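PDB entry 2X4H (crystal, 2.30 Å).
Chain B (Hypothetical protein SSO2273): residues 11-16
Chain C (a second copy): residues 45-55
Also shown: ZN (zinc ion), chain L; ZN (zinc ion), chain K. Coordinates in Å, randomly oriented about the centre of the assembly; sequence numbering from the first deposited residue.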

ATOM      1  N   LEU B  11       2.235   1.284  -9.773  1.00 53.42           N
ATOM      2  CA  LEU B  11       1.843   2.651  -9.448  1.00 49.01           C
ATOM      3  C   LEU B  11       0.471   2.897 -10.041  1.00 46.58           C
ATOM      4  O   LEU B  11       0.294   2.796 -11.251  1.00 47.46           O
ATOM      5  N   SER B  12      -0.506   3.209  -9.205  1.00 45.26           N
ATOM      6  CA  SER B  12      -1.858   3.444  -9.687  1.00 44.30           C
ATOM      7  C   SER B  12      -1.950   4.881 -10.203  1.00 42.42           C
ATOM      8  O   SER B  12      -1.076   5.735  -9.955  1.00 40.84           O
ATOM      9  N   ARG B  13      -3.009   5.170 -10.933  1.00 42.55           N
ATOM     10  CA  ARG B  13      -3.171   6.526 -11.412  1.00 41.78           C
ATOM     11  C   ARG B  13      -3.539   7.480 -10.307  1.00 41.60           C
ATOM     12  O   ARG B  13      -3.212   8.668 -10.364  1.00 41.28           O
ATOM     13  N   ARG B  14      -4.192   6.975  -9.270  1.00 43.02           N
ATOM     14  CA  ARG B  14      -4.404   7.817  -8.092  1.00 44.02           C
ATOM     15  C   ARG B  14      -3.079   8.132  -7.409  1.00 41.70           C
ATOM     16  O   ARG B  14      -2.853   9.270  -7.058  1.00 42.13           O
ATOM     17  N   GLU B  15      -2.183   7.161  -7.294  1.00 39.94           N
ATOM     18  CA  GLU B  15      -0.854   7.446  -6.767  1.00 39.27           C
ATOM     19  C   GLU B  15      -0.109   8.501  -7.629  1.00 38.57           C
ATOM     20  O   GLU B  15       0.532   9.424  -7.099  1.00 38.49           O
ATOM     21  N   PHE B  16      -0.236   8.370  -8.948  1.00 42.74           N
ATOM     22  CA  PHE B  16       0.330   9.324  -9.914  1.00 42.04           C
ATOM     23  C   PHE B  16      -0.069  10.755  -9.574  1.00 42.15           C
ATOM     24  O   PHE B  16       0.779  11.623  -9.508  1.00 40.33           O
TER
ATOM     25  N   PRO C  45     -14.794   7.928  -2.554  1.00 51.91           N
ATOM     26  CA  PRO C  45     -14.745   6.584  -3.091  1.00 50.88           C
ATOM     27  C   PRO C  45     -13.406   6.178  -3.663  1.00 49.86           C
ATOM     28  O   PRO C  45     -12.955   5.054  -3.415  1.00 48.08           O
ATOM     29  N   SER C  46     -12.785   7.092  -4.415  1.00 50.60           N
ATOM     30  CA  SER C  46     -11.468   6.876  -5.000  1.00 50.78           C
ATOM     31  C   SER C  46     -10.446   6.583  -3.900  1.00 49.78           C
ATOM     32  O   SER C  46      -9.638   5.669  -4.035  1.00 50.16           O
ATOM     33  N   SER C  47     -10.493   7.344  -2.807  1.00 49.57           N
ATOM     34  CA  SER C  47      -9.654   7.058  -1.627  1.00 48.65           C
ATOM     35  C   SER C  47      -9.946   5.674  -1.047  1.00 47.23           C
ATOM     36  O   SER C  47      -9.019   4.936  -0.712  1.00 47.13           O
ATOM     37  N   VAL C  48     -11.221   5.300  -0.959  1.00 46.63           N
ATOM     38  CA  VAL C  48     -11.560   3.973  -0.474  1.00 46.33           C
ATOM     39  C   VAL C  48     -11.070   2.889  -1.426  1.00 46.35           C
ATOM     40  O   VAL C  48     -10.510   1.902  -0.980  1.00 46.78           O
ATOM     41  N   PHE C  49     -11.253   3.074  -2.732  1.00 46.81           N
ATOM     42  CA  PHE C  49     -10.747   2.105  -3.718  1.00 47.39           C
ATOM     43  C   PHE C  49      -9.234   1.939  -3.607  1.00 46.81           C
ATOM     44  O   PHE C  49      -8.720   0.823  -3.629  1.00 46.96           O
ATOM     45  N   GLU C  50      -8.523   3.052  -3.506  1.00 46.55           N
ATOM     46  CA  GLU C  50      -7.070   3.019  -3.400  1.00 47.35           C
ATOM     47  C   GLU C  50      -6.671   2.298  -2.120  1.00 46.49           C
ATOM     48  O   GLU C  50      -5.846   1.387  -2.156  1.00 47.08           O
ATOM     49  N   GLU C  51      -7.275   2.680  -0.997  1.00 46.20           N
ATOM     50  CA  GLU C  51      -6.887   2.082   0.289  1.00 45.75           C
ATOM     51  C   GLU C  51      -7.244   0.611   0.295  1.00 45.76           C
ATOM     52  O   GLU C  51      -6.428  -0.227   0.678  1.00 46.17           O
ATOM     53  N   VAL C  52      -8.435   0.271  -0.184  1.00 46.11           N
ATOM     54  CA  VAL C  52      -8.806  -1.142  -0.268  1.00 46.45           C
ATOM     55  C   VAL C  52      -7.768  -1.990  -1.022  1.00 46.46           C
ATOM     56  O   VAL C  52      -7.486  -3.105  -0.608  1.00 47.51           O
ATOM     57  N   SER C  53      -7.138  -1.467  -2.067  1.00 46.29           N
ATOM     58  CA  SER C  53      -6.169  -2.286  -2.818  1.00 47.77           C
ATOM     59  C   SER C  53      -4.884  -2.504  -2.032  1.00 47.11           C
ATOM     60  O   SER C  53      -4.290  -3.575  -2.095  1.00 48.28           O
ATOM     61  N   HIS C  54      -4.493  -1.519  -1.235  1.00 46.22           N
ATOM     62  CA  HIS C  54      -3.427  -1.722  -0.247  1.00 45.99           C
ATOM     63  C   HIS C  54      -3.750  -2.720   0.863  1.00 45.84           C
ATOM     64  O   HIS C  54      -2.873  -3.478   1.287  1.00 45.21           O
ATOM     65  N   LEU C  55      -4.997  -2.718   1.330  1.00 46.10           N
ATOM     66  CA  LEU C  55      -5.442  -3.684   2.341  1.00 47.32           C
ATOM     67  C   LEU C  55      -5.494  -5.100   1.760  1.00 49.23           C
ATOM     68  O   LEU C  55      -5.214  -6.068   2.465  1.00 50.68           O
TER

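The contact between these two copies of SSO2273 is a small, polar, metal-centred one, in which the first turn of a helix in chain B meets one face of a helix in chain C and a shared zinc ion ties them together. It illustrates a general principle: a metal can hold together acidic groups that would otherwise repel each other. The zinc of chain L takes B:Glu15 OE1 at 1.9 Å, C:Glu50 OE1 at 1.8 Å and C:His54 NE2 at 2.0 Å, with one further ligand from elsewhere in the structure. C:Glu50 and C:His54 are four residues apart, about one helical turn, so both can reach the same ion.

Crowding around the metal follows from this coordination. B:Glu15 OE1 lies 3.0 Å from C:Glu50 OE1 and 2.9 Å from C:His54 NE2, yet neither pair is a hydrogen bond, because all three atoms are ligands of the zinc. B:Glu15 leaves its backbone sideways, but its m, t rotamer brings the carboxylate nearer to chain C. The side chain of C:His54 also starts out sideways and, with chi1 in m, swings its ring inward; B:Glu15 OE1 sits at the ring edge, near its plane.

C:Glu50 points toward chain B and is the hub of the contact. Its t, p rotamer places OE1 on the metal and leaves OE2 for the polar groups of chain B. B:Ser12, also directed toward chain C with chi1 in p, donates from OG to C:Glu50 OE2 at 2.7 Å. The same hydroxyl oxygen caps its own helix, accepting from B:Glu15 N at 3.0 Å from B:Ser12 OG. In return, B:Ser12 N donates to B:Glu15 OE2 at 3.2 Å, so the backbone of the capping residue also holds the other oxygen of the carboxylate whose OE1 binds zinc.

B:Arg14 contributes the largest covered area, reaching over the chain C helix in an m, t, m conformation, past C:Ser46 to C:Phe49 and C:Glu50. Its NE forms a salt bridge with C:Glu50 OE2 at 3.5 Å, a weak hydrogen bond that is long but nearly straight. Nonpolar parts of the side chain pack as well: B:Arg14 CD approaches C:Ser46 CB at 3.7 Å. The guanidinium nitrogen B:Arg14 NH2 comes within 3.1 Å of C:Phe49 CD2, meeting the ring obliquely.

Other side chains take no part. B:Leu11 and C:Ser47 point away; C:Ser53 points toward chain B but stops short of it, and its OG, with chi1 in p, donates to C:Glu50 O at 2.8 Å. C:Glu51 OE2 binds the second zinc, of chain K, at 1.8 Å, outside this contact.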

ATOM      1  CB  LEU B  11       2.834   3.668 -10.008  1.00 48.00           C
ATOM      2  CG  LEU B  11       2.519   5.155  -9.718  1.00 45.68           C
ATOM      3  CD1 LEU B  11       3.052   5.585  -8.353  1.00 45.38           C
ATOM      4  CD2 LEU B  11       3.055   6.119 -10.825  1.00 45.30           C
ATOM      5  CB  SER B  12      -2.883   3.188  -8.570  1.00 45.91           C
ATOM      6  OG  SER B  12      -3.044   4.330  -7.735  1.00 44.35           O
ATOM      7  CB  ARG B  13      -4.142   6.599 -12.592  1.00 42.69           C
ATOM      8  CG  ARG B  13      -3.370   6.661 -13.871  1.00 43.37           C
ATOM      9  CD  ARG B  13      -4.224   6.687 -15.118  1.00 44.62           C
ATOM     10  NE  ARG B  13      -3.374   6.898 -16.282  1.00 43.53           N
ATOM     11  CZ  ARG B  13      -2.819   8.068 -16.612  1.00 44.60           C
ATOM     12  NH1 ARG B  13      -3.056   9.154 -15.904  1.00 41.57           N
ATOM     13  NH2 ARG B  13      -2.034   8.163 -17.697  1.00 48.24           N
ATOM     14  CB  ARG B  14      -5.424   7.226  -7.133  1.00 47.57           C
ATOM     15  CG  ARG B  14      -6.864   7.482  -7.623  1.00 52.80           C
ATOM     16  CD  ARG B  14      -7.842   6.655  -6.872  1.00 61.72           C
ATOM     17  NE  ARG B  14      -7.423   5.255  -6.909  1.00 65.34           N
ATOM     18  CZ  ARG B  14      -7.986   4.304  -7.648  1.00 69.45           C
ATOM     19  NH1 ARG B  14      -9.050   4.556  -8.420  1.00 71.61           N
ATOM     20  NH2 ARG B  14      -7.470   3.083  -7.599  1.00 70.37           N
ATOM     21  CB  GLU B  15      -0.067   6.144  -6.598  1.00 40.37           C
ATOM     22  CG  GLU B  15      -0.615   5.267  -5.428  1.00 41.62           C
ATOM     23  CD  GLU B  15       0.044   3.898  -5.281  1.00 44.21           C
ATOM     24  OE1 GLU B  15      -0.060   3.265  -4.189  1.00 50.49           O
ATOM     25  OE2 GLU B  15       0.669   3.437  -6.246  1.00 46.49           O
ATOM     26  CB  PHE B  16      -0.156   8.941 -11.326  1.00 42.36           C
ATOM     27  CG  PHE B  16       0.472   9.713 -12.474  1.00 42.78           C
ATOM     28  CD1 PHE B  16       1.828   9.632 -12.737  1.00 41.80           C
ATOM     29  CD2 PHE B  16      -0.329  10.434 -13.354  1.00 45.43           C
ATOM     30  CE1 PHE B  16       2.394  10.297 -13.811  1.00 44.19           C
ATOM     31  CE2 PHE B  16       0.237  11.113 -14.468  1.00 47.73           C
ATOM     32  CZ  PHE B  16       1.602  11.046 -14.689  1.00 45.24           C
TER
ATOM     33  CB  PRO C  45     -15.819   6.618  -4.172  1.00 52.26           C
ATOM     34  CG  PRO C  45     -16.865   7.522  -3.586  1.00 53.20           C
ATOM     35  CD  PRO C  45     -16.072   8.590  -2.882  1.00 53.25           C
ATOM     36  CB  SER C  46     -11.026   8.112  -5.807  1.00 52.62           C
ATOM     37  OG  SER C  46     -10.847   9.225  -4.949  1.00 53.99           O
ATOM     38  CB  SER C  47      -9.843   8.117  -0.547  1.00 49.58           C
ATOM     39  OG  SER C  47      -9.631   9.424  -1.054  1.00 50.85           O
ATOM     40  CB  VAL C  48     -13.075   3.802  -0.210  1.00 47.56           C
ATOM     41  CG1 VAL C  48     -13.407   2.354   0.173  1.00 47.34           C
ATOM     42  CG2 VAL C  48     -13.524   4.748   0.889  1.00 47.79           C
ATOM     43  CB  PHE C  49     -11.099   2.530  -5.153  1.00 48.88           C
ATOM     44  CG  PHE C  49     -10.863   1.447  -6.183  1.00 51.55           C
ATOM     45  CD1 PHE C  49     -11.938   0.784  -6.772  1.00 52.92           C
ATOM     46  CD2 PHE C  49      -9.565   1.085  -6.554  1.00 52.14           C
ATOM     47  CE1 PHE C  49     -11.730  -0.210  -7.712  1.00 55.76           C
ATOM     48  CE2 PHE C  49      -9.346   0.090  -7.497  1.00 55.33           C
ATOM     49  CZ  PHE C  49     -10.437  -0.558  -8.087  1.00 57.10           C
ATOM     50  CB  GLU C  50      -6.502   4.447  -3.432  1.00 48.15           C
ATOM     51  CG  GLU C  50      -4.999   4.587  -3.225  1.00 49.64           C
ATOM     52  CD  GLU C  50      -4.129   4.016  -4.336  1.00 49.95           C
ATOM     53  OE1 GLU C  50      -2.993   3.638  -4.006  1.00 49.59           O
ATOM     54  OE2 GLU C  50      -4.543   3.956  -5.503  1.00 49.59           O
ATOM     55  CB  GLU C  51      -7.495   2.824   1.486  1.00 45.91           C
ATOM     56  CG  GLU C  51      -7.055   2.289   2.893  1.00 46.45           C
ATOM     57  CD  GLU C  51      -5.556   2.374   3.124  1.00 47.42           C
ATOM     58  OE1 GLU C  51      -4.857   2.976   2.308  1.00 52.15           O
ATOM     59  OE2 GLU C  51      -5.034   1.846   4.118  1.00 45.63           O
ATOM     60  CB  VAL C  52     -10.235  -1.343  -0.789  1.00 47.45           C
ATOM     61  CG1 VAL C  52     -10.475  -2.802  -1.169  1.00 49.13           C
ATOM     62  CG2 VAL C  52     -11.245  -0.927   0.290  1.00 47.89           C
ATOM     63  CB  SER C  53      -5.899  -1.738  -4.249  1.00 48.93           C
ATOM     64  OG  SER C  53      -5.290  -0.475  -4.213  1.00 50.21           O
ATOM     65  CB  HIS C  54      -2.987  -0.386   0.346  1.00 46.19           C
ATOM     66  CG  HIS C  54      -2.236   0.464  -0.633  1.00 46.04           C
ATOM     67  ND1 HIS C  54      -1.094   0.021  -1.259  1.00 47.90           N
ATOM     68  CD2 HIS C  54      -2.461   1.714  -1.096  1.00 44.79           C
ATOM     69  CE1 HIS C  54      -0.641   0.962  -2.068  1.00 51.39           C
ATOM     70  NE2 HIS C  54      -1.456   1.998  -1.994  1.00 50.40           N
ATOM     71  CB  LEU C  55      -6.812  -3.299   2.920  1.00 47.58           C
ATOM     72  CG  LEU C  55      -6.937  -2.063   3.817  1.00 46.57           C
ATOM     73  CD1 LEU C  55      -8.404  -1.691   4.018  1.00 45.90           C
ATOM     74  CD2 LEU C  55      -6.267  -2.293   5.155  1.00 45.87           C
TER
HETATM   75 ZN    ZN L1142      -1.503   3.692  -2.990  1.00 46.14          ZN
HETATM   76 ZN    ZN K1141      -3.378   1.495   4.584  1.00 50.28          ZN